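Local atomic coordinates of cytochrome C-type biogenesis protein ccmF (Thermus thermophilus, PDB entry 6ZMQ), a protein that probably handles heme in the membrane as a cytochrome c heme lyase, attaching the cofactor to apocytochrome c during cytochrome c maturation. Residues L30-S35 against P63-A68; L116-Q121 against Y194-V198; L446-F452 against S463-L468. All coordinates share one frame; numbering follows the deposited sequence.

Contact 1: residues L30-S35 against P63-A68; sequences LALAFS and PAFLAA
An antiparallel pair of transmembrane helices, 20-47 and 61-81, is joined here through Phe34 on one side and Pro63, Ala64 and Ala67 on the other. The segment axes approach to 8.0 Å at 164°, a closeness consistent with the small residues at the crossing, where Ala31 and Ala64 bring their CA atoms to 4.6 Å. The methyl of Ala67 lies against the backbone of the facing helix, its CB 3.5 Å from Ala31 N, and also touches the CB atoms of Leu30 and Ala31. One turn on, Phe34 turns its ring face to the proline. With CG beside its own backbone N (chi1 -68°), the ring receives Pro63 CB over one face, 3.6 Å from the centroid and 15° off the normal, a CH-pi contact, while Ala67 CB stands at the ring edge. A leucine here has no ring face to offer and would probably leave a gap between Pro63 CB and helix 20-47. Ser35 OG folds back to bond Ala31 O (2.6 Å), which also accepts Ser35 N from the other face of its plane; the hydroxyl oxygen packs against Ala64 CB at 3.6 Å and has a weak further bond to Gln149 NE2 of helix 135-157. Alanine-lined, without a hydrogen bond between the two segments, the interface is characteristic of closely packed antiparallel helices in a polytopic membrane protein.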
loop_
_atom_site.group_PDB
_atom_site.type_symbol
_atom_site.label_atom_id
_atom_site.label_comp_id
_atom_site.label_asym_id
_atom_site.label_seq_id
_atom_site.Cartn_x
_atom_site.Cartn_y
_atom_site.Cartn_z
ATOM N N LEU A 30 19.821 -21.942 -8.415
ATOM C CA LEU A 30 19.769 -21.876 -9.865
ATOM C C LEU A 30 19.188 -20.545 -10.330
ATOM O O LEU A 30 19.649 -19.992 -11.327
ATOM C CB LEU A 30 18.970 -23.072 -10.392
ATOM C CG LEU A 30 19.228 -23.672 -11.774
ATOM C CD1 LEU A 30 20.684 -23.525 -12.218
ATOM C CD2 LEU A 30 18.858 -25.141 -11.702
ATOM N N ALA A 31 18.244 -19.972 -9.567
ATOM C CA ALA A 31 17.722 -18.637 -9.870
ATOM C C ALA A 31 18.775 -17.563 -9.657
ATOM O O ALA A 31 18.847 -16.604 -10.438
ATOM C CB ALA A 31 16.490 -18.322 -9.010
ATOM N N LEU A 32 19.578 -17.708 -8.595
ATOM C CA LEU A 32 20.700 -16.814 -8.350
ATOM C C LEU A 32 21.729 -16.901 -9.474
ATOM O O LEU A 32 22.288 -15.882 -9.894
ATOM C CB LEU A 32 21.348 -17.173 -7.019
ATOM C CG LEU A 32 22.205 -16.137 -6.283
ATOM C CD1 LEU A 32 22.831 -16.768 -5.053
ATOM C CD2 LEU A 32 23.249 -15.470 -7.140
ATOM N N ALA A 33 21.978 -18.124 -9.979
ATOM C CA ALA A 33 22.933 -18.326 -11.067
ATOM C C ALA A 33 22.438 -17.697 -12.372
ATOM O O ALA A 33 23.207 -17.002 -13.064
ATOM C CB ALA A 33 23.205 -19.820 -11.249
ATOM N N PHE A 34 21.144 -17.890 -12.689
ATOM C CA PHE A 34 20.562 -17.312 -13.902
ATOM C C PHE A 34 20.536 -15.791 -13.836
ATOM O O PHE A 34 20.862 -15.115 -14.819
ATOM C CB PHE A 34 19.139 -17.835 -14.138
ATOM C CG PHE A 34 19.067 -19.295 -14.499
ATOM C CD1 PHE A 34 19.997 -19.880 -15.362
ATOM C CD2 PHE A 34 18.038 -20.078 -13.999
ATOM C CE1 PHE A 34 19.923 -21.243 -15.685
ATOM C CE2 PHE A 34 17.956 -21.425 -14.306
ATOM C CZ PHE A 34 18.896 -22.012 -15.161
ATOM N N SER A 35 20.169 -15.237 -12.672
ATOM C CA SER A 35 20.110 -13.786 -12.539
ATOM C C SER A 35 21.497 -13.147 -12.462
ATOM O O SER A 35 21.679 -12.014 -12.928
ATOM C CB SER A 35 19.246 -13.410 -11.342
ATOM O OG SER A 35 18.082 -14.222 -11.301
ATOM N N PRO A 63 14.293 -18.712 -17.528
ATOM C CA PRO A 63 14.799 -19.677 -16.525
ATOM C C PRO A 63 14.933 -19.152 -15.097
ATOM O O PRO A 63 14.760 -19.940 -14.153
ATOM C CB PRO A 63 16.167 -20.070 -17.095
ATOM C CG PRO A 63 16.008 -19.960 -18.528
ATOM C CD PRO A 63 15.253 -18.679 -18.660
ATOM N N ALA A 64 15.231 -17.859 -14.911
ATOM C CA ALA A 64 15.345 -17.277 -13.571
ATOM C C ALA A 64 14.007 -17.285 -12.845
ATOM O O ALA A 64 13.931 -17.668 -11.665
ATOM C CB ALA A 64 15.869 -15.843 -13.662
ATOM N N PHE A 65 12.941 -16.921 -13.567
ATOM C CA PHE A 65 11.593 -16.996 -13.013
ATOM C C PHE A 65 11.169 -18.442 -12.791
ATOM O O PHE A 65 10.429 -18.735 -11.846
ATOM C CB PHE A 65 10.601 -16.253 -13.926
ATOM C CG PHE A 65 9.153 -16.673 -13.751
ATOM C CD1 PHE A 65 8.439 -16.241 -12.638
ATOM C CD2 PHE A 65 8.523 -17.528 -14.660
ATOM C CE1 PHE A 65 7.120 -16.629 -12.442
ATOM C CE2 PHE A 65 7.210 -17.909 -14.470
ATOM C CZ PHE A 65 6.510 -17.459 -13.360
ATOM N N LEU A 66 11.628 -19.360 -13.649
ATOM C CA LEU A 66 11.256 -20.765 -13.487
ATOM C C LEU A 66 11.898 -21.385 -12.255
ATOM O O LEU A 66 11.258 -22.170 -11.546
ATOM C CB LEU A 66 11.620 -21.562 -14.734
ATOM C CG LEU A 66 10.528 -21.468 -15.794
ATOM C CD1 LEU A 66 10.973 -22.115 -17.092
ATOM C CD2 LEU A 66 9.229 -22.078 -15.284
ATOM N N ALA A 67 13.158 -21.046 -11.978
ATOM C CA ALA A 67 13.791 -21.533 -10.757
ATOM C C ALA A 67 13.211 -20.855 -9.517
ATOM O O ALA A 67 13.101 -21.484 -8.454
ATOM C CB ALA A 67 15.297 -21.337 -10.828
ATOM N N ALA A 68 12.819 -19.576 -9.631
ATOM C CA ALA A 68 12.094 -18.921 -8.535
ATOM C C ALA A 68 10.752 -19.596 -8.263
ATOM O O ALA A 68 10.399 -19.828 -7.098
ATOM C CB ALA A 68 11.880 -17.436 -8.853
#

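Contact 2: residues L116-Q121 against Y194-V198; sequences LWGLLQ and YLGFV. With PTY (phosphatidylethanolamine), chain F.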
loop_
_atom_site.group_PDB
_atom_site.type_symbol
_atom_site.label_atom_id
_atom_site.label_comp_id
_atom_site.label_asym_id
_atom_site.label_seq_id
_atom_site.Cartn_x
_atom_site.Cartn_y
_atom_site.Cartn_z
ATOM N N LEU A 116 8.570 -15.118 -1.975
ATOM C CA LEU A 116 7.431 -14.638 -2.768
ATOM C C LEU A 116 7.731 -13.271 -3.390
ATOM O O LEU A 116 7.295 -12.972 -4.510
ATOM C CB LEU A 116 6.170 -14.599 -1.888
ATOM C CG LEU A 116 4.743 -14.276 -2.378
ATOM C CD1 LEU A 116 4.393 -12.781 -2.426
ATOM C CD2 LEU A 116 4.504 -14.906 -3.758
ATOM N N TRP A 117 8.516 -12.460 -2.679
ATOM C CA TRP A 117 8.962 -11.151 -3.142
ATOM C C TRP A 117 9.866 -11.268 -4.366
ATOM O O TRP A 117 9.667 -10.569 -5.372
ATOM C CB TRP A 117 9.698 -10.489 -1.980
ATOM C CG TRP A 117 9.854 -9.046 -2.049
ATOM C CD1 TRP A 117 9.549 -8.244 -3.096
ATOM C CD2 TRP A 117 10.360 -8.193 -1.017
ATOM N NE1 TRP A 117 9.828 -6.950 -2.786
ATOM C CE2 TRP A 117 10.324 -6.883 -1.514
ATOM C CE3 TRP A 117 10.833 -8.410 0.280
ATOM C CZ2 TRP A 117 10.762 -5.794 -0.780
ATOM C CZ3 TRP A 117 11.255 -7.320 1.022
ATOM C CH2 TRP A 117 11.205 -6.026 0.490
ATOM N N GLY A 118 10.880 -12.136 -4.284
ATOM C CA GLY A 118 11.746 -12.382 -5.423
ATOM C C GLY A 118 11.031 -13.063 -6.568
ATOM O O GLY A 118 11.379 -12.846 -7.728
ATOM N N LEU A 119 9.988 -13.846 -6.267
ATOM C CA LEU A 119 9.178 -14.453 -7.324
ATOM C C LEU A 119 8.374 -13.416 -8.097
ATOM O O LEU A 119 8.309 -13.469 -9.331
ATOM C CB LEU A 119 8.239 -15.513 -6.747
ATOM C CG LEU A 119 7.474 -16.265 -7.833
ATOM C CD1 LEU A 119 7.585 -17.667 -7.518
ATOM C CD2 LEU A 119 5.975 -15.927 -7.918
ATOM N N LEU A 120 7.731 -12.485 -7.392
ATOM C CA LEU A 120 6.970 -11.452 -8.081
ATOM C C LEU A 120 7.888 -10.469 -8.798
ATOM O O LEU A 120 7.503 -9.934 -9.851
ATOM C CB LEU A 120 6.040 -10.750 -7.087
ATOM C CG LEU A 120 4.941 -11.634 -6.483
ATOM C CD1 LEU A 120 3.916 -10.821 -5.701
ATOM C CD2 LEU A 120 4.248 -12.498 -7.545
ATOM N N GLN A 121 9.122 -10.301 -8.294
ATOM C CA GLN A 121 10.161 -9.593 -9.038
ATOM C C GLN A 121 10.501 -10.297 -10.347
ATOM O O GLN A 121 10.586 -9.650 -11.401
ATOM C CB GLN A 121 11.421 -9.461 -8.186
ATOM C CG GLN A 121 11.695 -8.059 -7.708
ATOM C CD GLN A 121 12.199 -7.163 -8.810
ATOM O OE1 GLN A 121 12.731 -7.620 -9.826
ATOM N NE2 GLN A 121 12.063 -5.870 -8.603
ATOM N N TYR A 194 3.855 -6.080 -2.159
ATOM C CA TYR A 194 4.978 -6.683 -2.889
ATOM C C TYR A 194 4.804 -6.500 -4.392
ATOM O O TYR A 194 5.721 -6.009 -5.071
ATOM C CB TYR A 194 5.123 -8.172 -2.546
ATOM C CG TYR A 194 5.568 -8.505 -1.123
ATOM C CD1 TYR A 194 6.076 -7.526 -0.271
ATOM C CD2 TYR A 194 5.466 -9.803 -0.633
ATOM C CE1 TYR A 194 6.462 -7.826 1.033
ATOM C CE2 TYR A 194 5.852 -10.117 0.660
ATOM C CZ TYR A 194 6.347 -9.127 1.484
ATOM O OH TYR A 194 6.725 -9.454 2.769
ATOM N N LEU A 195 3.577 -6.768 -4.875
ATOM C CA LEU A 195 3.115 -6.409 -6.216
ATOM C C LEU A 195 3.352 -4.942 -6.516
ATOM O O LEU A 195 3.915 -4.601 -7.569
ATOM C CB LEU A 195 1.616 -6.700 -6.335
ATOM C CG LEU A 195 1.106 -8.126 -6.459
ATOM C CD1 LEU A 195 -0.412 -8.169 -6.446
ATOM C CD2 LEU A 195 1.645 -8.688 -7.743
ATOM N N GLY A 196 2.989 -4.073 -5.557
ATOM C CA GLY A 196 3.160 -2.646 -5.749
ATOM C C GLY A 196 4.613 -2.265 -5.922
ATOM O O GLY A 196 4.950 -1.555 -6.884
ATOM N N PHE A 197 5.502 -2.900 -5.122
ATOM C CA PHE A 197 6.933 -2.627 -5.222
ATOM C C PHE A 197 7.464 -3.055 -6.572
ATOM O O PHE A 197 8.162 -2.277 -7.241
ATOM C CB PHE A 197 7.700 -3.330 -4.094
ATOM C CG PHE A 197 9.214 -3.393 -4.307
ATOM C CD1 PHE A 197 10.018 -2.326 -3.950
ATOM C CD2 PHE A 197 9.835 -4.532 -4.833
ATOM C CE1 PHE A 197 11.393 -2.384 -4.139
ATOM C CE2 PHE A 197 11.208 -4.587 -5.025
ATOM C CZ PHE A 197 11.986 -3.515 -4.672
ATOM N N VAL A 198 7.040 -4.236 -7.037
ATOM C CA VAL A 198 7.652 -4.748 -8.251
ATOM C C VAL A 198 7.080 -4.015 -9.458
ATOM O O VAL A 198 7.793 -3.841 -10.461
ATOM C CB VAL A 198 7.566 -6.289 -8.319
ATOM C CG1 VAL A 198 8.198 -6.879 -7.074
ATOM C CG2 VAL A 198 6.167 -6.771 -8.407
HETATM C C1 PTY F . 1.718 -4.373 -17.430
HETATM C C2 PTY F . 2.621 1.529 -21.981
HETATM C C3 PTY F . 2.598 0.055 -22.388
HETATM O O4 PTY F . 1.923 -5.335 -16.436
HETATM C C5 PTY F . 1.104 -4.093 -19.870
HETATM C C6 PTY F . 1.296 -5.083 -18.713
HETATM O O7 PTY F . 0.073 -5.715 -18.444
HETATM C C8 PTY F . -0.077 -7.050 -18.851
HETATM O O10 PTY F . 0.258 -7.392 -19.936
HETATM C C11 PTY F . -0.693 -8.068 -17.886
HETATM C C12 PTY F . -0.512 -9.487 -18.427
HETATM C C13 PTY F . -1.082 -10.541 -17.471
HETATM C C14 PTY F . -2.590 -10.351 -17.295
HETATM C C15 PTY F . -3.220 -11.606 -16.688
HETATM C C16 PTY F . -4.501 -11.198 -15.961
HETATM C C17 PTY F . -4.824 -12.173 -14.824
HETATM C C18 PTY F . -4.612 -11.584 -13.419
HETATM C C19 PTY F . -4.929 -10.089 -13.307
HETATM C C20 PTY F . -5.645 -9.776 -11.989
HETATM C C21 PTY F . -4.710 -9.940 -10.786
HETATM C C22 PTY F . -5.481 -9.611 -9.502
HETATM C C23 PTY F . -4.556 -9.138 -8.376
HETATM C C24 PTY F . -4.437 -10.236 -7.312
HETATM C C25 PTY F . -4.633 -9.649 -5.911
HETATM C C26 PTY F . -4.767 -10.767 -4.873
HETATM C C27 PTY F . -5.567 -10.263 -3.674
HETATM C C28 PTY F . -6.281 -11.450 -3.030
HETATM C C29 PTY F . -7.618 -11.009 -2.444
HETATM C C30 PTY F . 1.581 -4.944 -15.136
HETATM C C31 PTY F . 1.517 -5.980 -14.011
HETATM O O30 PTY F . 1.355 -3.804 -14.897
HETATM C C32 PTY F . 0.589 -7.158 -14.312
HETATM C C33 PTY F . 0.451 -8.002 -13.043
HETATM C C34 PTY F . -1.015 -8.356 -12.794
HETATM C C35 PTY F . -1.239 -8.477 -11.288
HETATM C C36 PTY F . -0.461 -9.685 -10.759
HETATM C C37 PTY F . -1.185 -10.306 -9.557
HETATM C C38 PTY F . -0.426 -11.525 -9.023
HETATM C C39 PTY F . -1.090 -12.103 -7.772
HETATM C C40 PTY F . -0.977 -13.627 -7.784
HETATM C C41 PTY F . -1.781 -14.235 -6.635
HETATM C C42 PTY F . -3.207 -14.496 -7.114
HETATM C C43 PTY F . -3.474 -15.999 -7.073
HETATM C C44 PTY F . -4.978 -16.206 -6.920
HETATM P P1 PTY F . 2.316 -2.394 -21.475
HETATM O O11 PTY F . 2.240 -0.754 -21.300
HETATM O O12 PTY F . 3.643 -2.742 -22.106
HETATM O O13 PTY F . 1.230 -2.833 -22.429
HETATM O O14 PTY F . 2.148 -3.158 -20.010
HETATM N N1 PTY F . 2.690 2.352 -23.176
#
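Trp117 projects from helix 110-129 into a hollow between Tyr194 and Phe197, which lie about one turn apart on helix 185-213. The three rings form an aromatic cluster between two transmembrane helices running in roughly the same direction, segment axes 41° apart. The five-membered ring of the indole lies face to face with Tyr194, planes 5° apart and centroids separated by 4.7 Å, whereas its edge is directed at the face of Phe197 in an offset edge-to-face pair with steeply inclined planes. The edge atom that leads is NE1, 3.2 Å from Phe197 CD2. A chi1 of -161° swings the indole beside its own carbonyl carbon and out across the gap. Smaller bumps fill the remaining surface. Leu116 CD1 abuts the edge of the Tyr194 ring, 3.6 Å from CD2, in the plane of that ring. Leu120 sends CD1 to Leu195 CD2 (3.7 Å). The two methyls of Val198 part: CG2 rests on Leu120 O, and CG1 meets Gln121 CG at 3.7 Å. The glutamine chain, bent at chi2, runs alongside the valine, the two pointing opposite ways. Side chains fill most of the space between the segment axes, 9.3 Å apart. On one flank, Leu195 CD2 touches an acyl carbon of a bound phosphatidylethanolamine. Around the aromatic rings, helix 135-157 contributes Phe152 to both Trp117 and Phe197, helix 288-307 packs on these two through Thr306, and Phe329 of helix 325-345 also meets the indole.

Contact 3: residues L446-F452 against S463-L468; sequences LALGTLF and SFALGL. With PTY (phosphatidylethanolamine), chain H.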
loop_
_atom_site.group_PDB
_atom_site.type_symbol
_atom_site.label_atom_id
_atom_site.label_comp_id
_atom_site.label_asym_id
_atom_site.label_seq_id
_atom_site.Cartn_x
_atom_site.Cartn_y
_atom_site.Cartn_z
ATOM N N LEU A 446 -17.285 26.405 -1.815
ATOM C CA LEU A 446 -16.396 26.345 -0.662
ATOM C C LEU A 446 -16.977 27.165 0.475
ATOM O O LEU A 446 -17.240 26.612 1.560
ATOM C CB LEU A 446 -15.008 26.875 -1.052
ATOM C CG LEU A 446 -13.677 26.333 -0.502
ATOM C CD1 LEU A 446 -12.484 27.074 -1.146
ATOM C CD2 LEU A 446 -13.563 26.356 1.008
ATOM N N ALA A 447 -17.406 28.402 0.149
ATOM C CA ALA A 447 -17.920 29.314 1.163
ATOM C C ALA A 447 -19.230 28.799 1.724
ATOM O O ALA A 447 -19.407 28.806 2.957
ATOM C CB ALA A 447 -18.087 30.720 0.591
ATOM N N LEU A 448 -20.047 28.171 0.837
ATOM C CA LEU A 448 -21.341 27.611 1.226
ATOM C C LEU A 448 -21.161 26.564 2.297
ATOM O O LEU A 448 -21.700 26.738 3.403
ATOM C CB LEU A 448 -22.059 26.985 0.026
ATOM C CG LEU A 448 -23.172 25.962 0.373
ATOM C CD1 LEU A 448 -24.437 26.548 1.036
ATOM C CD2 LEU A 448 -23.536 25.034 -0.785
ATOM N N GLY A 449 -20.191 25.659 2.060
ATOM C CA GLY A 449 -20.006 24.513 2.928
ATOM C C GLY A 449 -19.586 24.929 4.315
ATOM O O GLY A 449 -20.171 24.457 5.299
ATOM N N THR A 450 -18.749 25.986 4.385
ATOM C CA THR A 450 -18.224 26.429 5.671
ATOM C C THR A 450 -19.338 27.024 6.517
ATOM O O THR A 450 -19.568 26.558 7.645
ATOM C CB THR A 450 -17.081 27.425 5.467
ATOM O OG1 THR A 450 -16.099 26.841 4.605
ATOM C CG2 THR A 450 -16.426 27.776 6.796
ATOM N N LEU A 451 -20.167 27.885 5.908
ATOM C CA LEU A 451 -21.258 28.485 6.665
ATOM C C LEU A 451 -22.354 27.463 6.913
ATOM O O LEU A 451 -22.961 27.458 7.994
ATOM C CB LEU A 451 -21.791 29.736 5.963
ATOM C CG LEU A 451 -20.780 30.846 5.641
ATOM C CD1 LEU A 451 -21.479 32.095 5.102
ATOM C CD2 LEU A 451 -19.925 31.193 6.860
ATOM N N PHE A 452 -22.506 26.499 5.985
ATOM C CA PHE A 452 -23.504 25.451 6.163
ATOM C C PHE A 452 -23.072 24.495 7.258
ATOM O O PHE A 452 -23.909 23.849 7.900
ATOM C CB PHE A 452 -23.738 24.716 4.844
ATOM C CG PHE A 452 -24.818 23.691 4.892
ATOM C CD1 PHE A 452 -26.041 23.972 5.478
ATOM C CD2 PHE A 452 -24.617 22.445 4.305
ATOM C CE1 PHE A 452 -27.034 23.020 5.511
ATOM C CE2 PHE A 452 -25.615 21.487 4.327
ATOM C CZ PHE A 452 -26.823 21.776 4.929
ATOM N N SER A 463 -16.424 21.943 9.577
ATOM C CA SER A 463 -17.202 22.735 8.630
ATOM C C SER A 463 -16.374 23.170 7.424
ATOM O O SER A 463 -16.890 23.208 6.297
ATOM C CB SER A 463 -17.796 23.949 9.335
ATOM O OG SER A 463 -16.947 24.442 10.332
ATOM N N PHE A 464 -15.081 23.442 7.625
ATOM C CA PHE A 464 -14.221 23.778 6.498
ATOM C C PHE A 464 -13.927 22.548 5.648
ATOM O O PHE A 464 -13.762 22.655 4.431
ATOM C CB PHE A 464 -12.920 24.405 6.993
ATOM C CG PHE A 464 -11.947 24.681 5.890
ATOM C CD1 PHE A 464 -12.284 25.558 4.874
ATOM C CD2 PHE A 464 -10.745 23.988 5.812
ATOM C CE1 PHE A 464 -11.413 25.797 3.830
ATOM C CE2 PHE A 464 -9.878 24.214 4.763
ATOM C CZ PHE A 464 -10.211 25.125 3.772
ATOM N N ALA A 465 -13.870 21.367 6.269
ATOM C CA ALA A 465 -13.736 20.130 5.502
ATOM C C ALA A 465 -14.982 19.842 4.672
ATOM O O ALA A 465 -14.878 19.332 3.546
ATOM C CB ALA A 465 -13.438 18.969 6.441
ATOM N N LEU A 466 -16.165 20.148 5.223
ATOM C CA LEU A 466 -17.404 20.109 4.444
ATOM C C LEU A 466 -17.344 21.076 3.266
ATOM O O LEU A 466 -17.779 20.739 2.153
ATOM C CB LEU A 466 -18.598 20.447 5.338
ATOM C CG LEU A 466 -19.994 20.453 4.702
ATOM C CD1 LEU A 466 -20.304 19.164 3.945
ATOM C CD2 LEU A 466 -21.064 20.746 5.743
ATOM N N GLY A 467 -16.798 22.274 3.504
ATOM C CA GLY A 467 -16.596 23.236 2.432
ATOM C C GLY A 467 -15.645 22.741 1.358
ATOM O O GLY A 467 -15.876 22.949 0.162
ATOM N N LEU A 468 -14.591 22.033 1.775
ATOM C CA LEU A 468 -13.616 21.479 0.836
ATOM C C LEU A 468 -14.218 20.376 -0.024
ATOM O O LEU A 468 -13.966 20.318 -1.233
ATOM C CB LEU A 468 -12.407 20.935 1.590
ATOM C CG LEU A 468 -11.374 21.937 2.092
ATOM C CD1 LEU A 468 -10.168 21.186 2.613
ATOM C CD2 LEU A 468 -10.999 22.905 0.992
HETATM C C1 PTY H . -9.040 18.611 14.810
HETATM C C2 PTY H . -3.858 23.038 14.363
HETATM C C3 PTY H . -5.146 23.444 15.079
HETATM O O4 PTY H . -8.825 17.372 14.200
HETATM C C5 PTY H . -9.103 21.076 14.399
HETATM C C6 PTY H . -8.881 19.709 13.759
HETATM O O7 PTY H . -9.800 19.513 12.721
HETATM C C8 PTY H . -9.188 19.232 11.493
HETATM O O10 PTY H . -9.273 18.143 11.025
HETATM C C11 PTY H . -8.395 20.330 10.782
HETATM C C12 PTY H . -9.029 20.701 9.443
HETATM C C13 PTY H . -8.804 22.195 9.195
HETATM C C14 PTY H . -7.351 22.445 8.789
HETATM C C15 PTY H . -7.136 23.921 8.459
HETATM C C16 PTY H . -6.953 24.142 6.953
HETATM C C17 PTY H . -7.028 25.647 6.672
HETATM C C18 PTY H . -6.764 25.987 5.200
HETATM C C19 PTY H . -7.212 27.432 4.946
HETATM C C20 PTY H . -7.582 27.700 3.482
HETATM C C21 PTY H . -8.451 28.962 3.403
HETATM C C22 PTY H . -7.755 30.080 2.618
HETATM C C23 PTY H . -8.699 31.273 2.428
HETATM C C24 PTY H . -8.229 32.144 1.260
HETATM C C25 PTY H . -9.362 33.061 0.801
HETATM C C26 PTY H . -9.329 33.158 -0.722
HETATM C C27 PTY H . -8.794 34.528 -1.131
HETATM C C28 PTY H . -8.197 34.441 -2.533
HETATM C C29 PTY H . -6.899 33.638 -2.467
HETATM C C30 PTY H . -8.016 16.494 14.932
HETATM C C31 PTY H . -7.137 15.470 14.212
HETATM O O30 PTY H . -8.014 16.534 16.114
HETATM C C32 PTY H . -7.052 15.796 12.722
HETATM C C33 PTY H . -6.114 14.805 12.033
HETATM C C34 PTY H . -5.586 15.425 10.742
HETATM C C35 PTY H . -6.709 15.485 9.712
HETATM C C36 PTY H . -6.240 14.811 8.426
HETATM C C37 PTY H . -6.900 15.474 7.219
HETATM C C38 PTY H . -6.329 14.816 5.969
HETATM C C39 PTY H . -7.333 14.926 4.829
HETATM C C40 PTY H . -7.027 13.861 3.782
HETATM C C41 PTY H . -7.087 14.528 2.409
HETATM C C42 PTY H . -6.942 13.477 1.313
HETATM C C43 PTY H . -5.513 12.944 1.332
HETATM C C44 PTY H . -5.209 12.190 0.038
HETATM P P1 PTY H . -7.403 22.422 15.909
HETATM O O11 PTY H . -6.140 22.482 14.851
HETATM O O12 PTY H . -8.205 23.696 15.810
HETATM O O13 PTY H . -6.864 22.302 17.312
HETATM O O14 PTY H . -8.375 21.128 15.593
HETATM N N1 PTY H . -2.914 24.144 14.347
#
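Chi1 of 176° sets CG of Phe464 opposite its backbone N and brings the ring round to Leu446 and Thr450, although its CB bond points away from them. Leu446 CD2 approaches ring atom CE1 of Phe464 to 3.6 Å. The threonine hydroxyl, anti to its carbonyl carbon (chi1 -54°), lies at the ring edge and donates to Leu446 O, 3.3 Å from OG1 and above the carbonyl plane. Beside this cluster the backbones come close: Gly449 CA and Gly467 CA are 3.7 Å apart, and there is probably no room for a CB on either glycine. Two CA-H...O contacts line this glycine crossing, Leu446 CA to Gly467 O and Thr450 CA to Ser463 O, both 3.5 Å. On the other flank, Leu466 CD2 packs on Phe452 CD2 at 4.2 Å. Phe464 also meets lipid, its CE2 being 3.6 Å from C18 of a phosphatidylethanolamine, while Ser463 OG is hydrogen-bonded to Tyr458 O and Thr459 O. No conventional hydrogen bond links the two segments, so their association probably rests on close glycine packing, weak CA-H...O contacts and apolar side chains, a combination suited to two helices packing in an apolar surround.

From the N terminus, contact 1 closes first, pairing helix 20-47 with helix 61-81 as a hairpin that includes the short helix 51-57. Contact 2 follows and closes a longer excursion, from helix 110-129 through helix 135-157 to helix 185-213. Contact 3 closes a tight hairpin between helices 439-454 and 460-484. The three are in series, with none nested or crossed. Contacts 1 and 2 have centres 15 Å apart and touch, Ala68 O lying 3.6 Å from Leu119 CD1, and helix 135-157 packs against both. Contact 2 belongs to the cytochrome c assembly region and contact 3 to the CcmF C-terminal region, their centres about 43 Å apart; contact 3 lies across the chain's centre from contact 1.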